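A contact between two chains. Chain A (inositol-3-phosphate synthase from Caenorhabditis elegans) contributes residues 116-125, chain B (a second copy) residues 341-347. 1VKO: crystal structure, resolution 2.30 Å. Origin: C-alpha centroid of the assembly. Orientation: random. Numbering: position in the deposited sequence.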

# COMPACT_ATOMS: atom_id res chain seq x y z
N TYR A 116 -20.54 16.39 14.10
CA TYR A 116 -20.98 16.48 12.69
C TYR A 116 -19.80 16.64 11.80
O TYR A 116 -19.90 17.33 10.81
N PHE A 117 -18.68 15.99 12.09
CA PHE A 117 -17.55 16.05 11.16
C PHE A 117 -17.89 15.43 9.79
O PHE A 117 -18.78 14.59 9.66
N GLY A 118 -17.19 15.88 8.77
CA GLY A 118 -17.48 15.44 7.43
C GLY A 118 -18.74 15.98 6.82
O GLY A 118 -19.13 15.51 5.74
N SER A 119 -19.39 16.94 7.49
CA SER A 119 -20.46 17.75 6.90
C SER A 119 -19.78 19.00 6.33
O SER A 119 -19.15 19.72 7.09
N VAL A 120 -19.84 19.26 5.02
CA VAL A 120 -19.35 20.55 4.52
C VAL A 120 -20.07 21.72 5.23
O VAL A 120 -19.42 22.66 5.71
N THR A 121 -21.40 21.65 5.33
CA THR A 121 -22.15 22.81 5.82
C THR A 121 -21.87 23.07 7.29
O THR A 121 -21.86 24.21 7.68
N GLN A 122 -21.63 22.02 8.08
CA GLN A 122 -21.50 22.17 9.51
C GLN A 122 -20.07 22.44 9.92
O GLN A 122 -19.86 22.97 10.99
N THR A 123 -19.08 22.07 9.07
CA THR A 123 -17.66 22.17 9.46
C THR A 123 -16.65 22.75 8.45
O THR A 123 -15.51 23.04 8.84
N ALA A 124 -17.01 22.93 7.18
CA ALA A 124 -16.11 23.68 6.29
C ALA A 124 -15.96 25.13 6.74
O ALA A 124 -16.91 25.72 7.30
N THR A 125 -14.77 25.69 6.58
CA THR A 125 -14.63 27.14 6.72
C THR A 125 -14.29 27.74 5.37
O THR A 125 -13.86 27.04 4.43
N VAL B 341 -9.38 19.20 4.74
CA VAL B 341 -9.90 20.17 5.71
C VAL B 341 -11.14 20.90 5.13
O VAL B 341 -12.11 21.15 5.86
N SER B 342 -11.10 21.18 3.83
CA SER B 342 -12.25 21.72 3.10
C SER B 342 -13.48 20.79 3.18
O SER B 342 -14.61 21.27 3.31
N SER B 343 -13.25 19.48 3.11
CA SER B 343 -14.31 18.48 3.25
C SER B 343 -14.84 18.28 4.69
O SER B 343 -15.69 17.41 4.91
N GLY B 344 -14.34 19.04 5.66
CA GLY B 344 -14.80 18.90 7.06
C GLY B 344 -14.22 17.76 7.91
O GLY B 344 -14.92 17.22 8.83
N MET B 345 -12.95 17.45 7.63
CA MET B 345 -12.20 16.30 8.15
C MET B 345 -10.96 16.74 8.94
O MET B 345 -10.17 17.55 8.44
N LYS B 346 -10.74 16.17 10.12
CA LYS B 346 -9.58 16.50 10.99
C LYS B 346 -8.41 15.53 10.81
O LYS B 346 -8.45 14.44 11.36
N PRO B 347 -7.37 15.92 10.07
CA PRO B 347 -6.10 15.19 10.09
C PRO B 347 -5.60 15.05 11.53
O PRO B 347 -5.53 16.04 12.25

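Packing between F117(A)-T125(A) and V341(B)-K346(B), two copies of inositol-3-phosphate synthase, is centred on two glycines and buries 356 Å², both sides summed. The direct polar contact is made by backbone: the CA atoms of G118(A) and G344(B) lie 4.4 Å apart, close enough for one direct hydrogen bond between the chains, from G118(A) N to G344(B) O (2.6 Å, N-H...O angle 159°). Both glycines have positive phi. G118(A) sits in the type II turn from Y116(A) to S119(A), and its CA approaches S343(B) O at 3.7 Å. G344(B) ends its helix in a Schellman motif, with its N bonded back to V341(B) O (3.1 Å). A CB on G344(B) would point toward chain A and clash, lying 2.4 Å from T123(A) OG1 and 3.0 Å from S119(A) O; the bare CA instead lets T123(A) OG1 come within 3.0 Å of G344(B) CA.

The polar side chains bond within their own chain or elsewhere. T123(A), chi1 p, donates from OG1 to S119(A) O (3.1 Å), which holds its hydroxyl beside G344(B). S119(A), chi1 t, points away from chain B and caps the helix that follows: its OG accepts a weak bond from Q122(A) N (3.5 Å). On chain B, S342(B) and S343(B), both chi1 m, also point away, so it is their carbonyl oxygens that meet chain A.

Van der Waals contacts complete the packing. The F117(A) CA-to-CB bond runs sideways, but chi1 m brings the ring nearer to chain B. There it meets G344(B) O and K346(B) CB obliquely, with F117(A) CE2 4.0 Å from K346(B) CB. K346(B) starts toward chain A and extends through chi1, chi2 and chi3, all t; its CD also lies 4.1 Å from F117(A) CE2, and beyond it the end leads away. A124(A) CB lies 3.4 Å from S342(B) O, and V120(A), in the helix, chi1 t, brings CG2 to 4.4 Å from the same oxygen. M345(B) points away, with chi1 and chi2 between wells, and its side chain comes no nearer than 4.6 Å.

Two waters link the chains through backbone atoms. Water 1 donates to both G118(A) O (3.0 Å) and S343(B) O (2.5 Å), joining two carbonyls that could not bond to each other. Water 2 accepts from T125(A) N (3.1 Å) and donates to V341(B) O (2.5 Å), bridging residues whose side chains do not meet across the contact. T125(A) OG1 is hydrogen-bonded elsewhere in the structure.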

# COMPACT_ATOMS: atom_id res chain seq x y z
CB TYR A 116 -21.98 17.64 12.40
CG TYR A 116 -23.39 17.41 12.95
CD1 TYR A 116 -24.11 16.28 12.59
CD2 TYR A 116 -23.96 18.29 13.85
CE1 TYR A 116 -25.35 16.04 13.10
CE2 TYR A 116 -25.24 18.06 14.36
CZ TYR A 116 -25.91 16.93 13.98
OH TYR A 116 -27.14 16.65 14.50
CB PHE A 117 -16.31 15.39 11.76
CG PHE A 117 -15.57 16.25 12.76
CD1 PHE A 117 -16.15 17.40 13.30
CD2 PHE A 117 -14.29 15.86 13.19
CE1 PHE A 117 -15.48 18.18 14.25
CE2 PHE A 117 -13.59 16.63 14.15
CZ PHE A 117 -14.19 17.79 14.69
CB SER A 119 -21.47 18.15 8.00
OG SER A 119 -22.66 18.77 7.49
CB VAL A 120 -19.46 20.72 2.99
CG1 VAL A 120 -19.02 22.11 2.55
CG2 VAL A 120 -18.60 19.70 2.27
CB THR A 121 -23.65 22.68 5.56
OG1 THR A 121 -24.18 21.49 6.19
CG2 THR A 121 -23.93 22.48 4.06
CB GLN A 122 -22.02 20.96 10.30
CG GLN A 122 -23.50 20.65 10.16
CD GLN A 122 -24.41 21.89 10.31
OE1 GLN A 122 -25.10 22.28 9.36
NE2 GLN A 122 -24.41 22.49 11.49
CB THR A 123 -17.11 20.82 10.10
OG1 THR A 123 -16.73 19.89 9.08
CG2 THR A 123 -18.19 20.07 10.84
CB ALA A 124 -16.58 23.62 4.83
CB THR A 125 -13.60 27.55 7.76
OG1 THR A 125 -12.35 26.97 7.39
CG2 THR A 125 -13.94 27.00 9.19
CB VAL B 341 -8.79 21.12 6.28
CG1 VAL B 341 -9.40 22.20 7.21
CG2 VAL B 341 -7.74 20.31 7.05
CB SER B 342 -11.89 22.00 1.63
OG SER B 342 -10.99 23.08 1.53
CB SER B 343 -13.86 17.11 2.70
OG SER B 343 -13.07 17.18 1.52
CB MET B 345 -11.69 15.45 6.96
CG MET B 345 -12.25 14.06 6.84
SD MET B 345 -13.54 13.79 5.61
CE MET B 345 -12.54 13.81 4.12
CB LYS B 346 -10.00 16.49 12.46
CG LYS B 346 -9.09 17.26 13.41
CD LYS B 346 -9.58 17.07 14.86
CE LYS B 346 -8.57 17.60 15.89
NZ LYS B 346 -7.15 17.21 15.51
CB PRO B 347 -5.14 16.09 9.31
CG PRO B 347 -6.05 16.88 8.38
CD PRO B 347 -7.32 17.08 9.16
O HOH W 1 -17.32 16.10 3.46
O HOH W 2 -12.64 23.58 5.95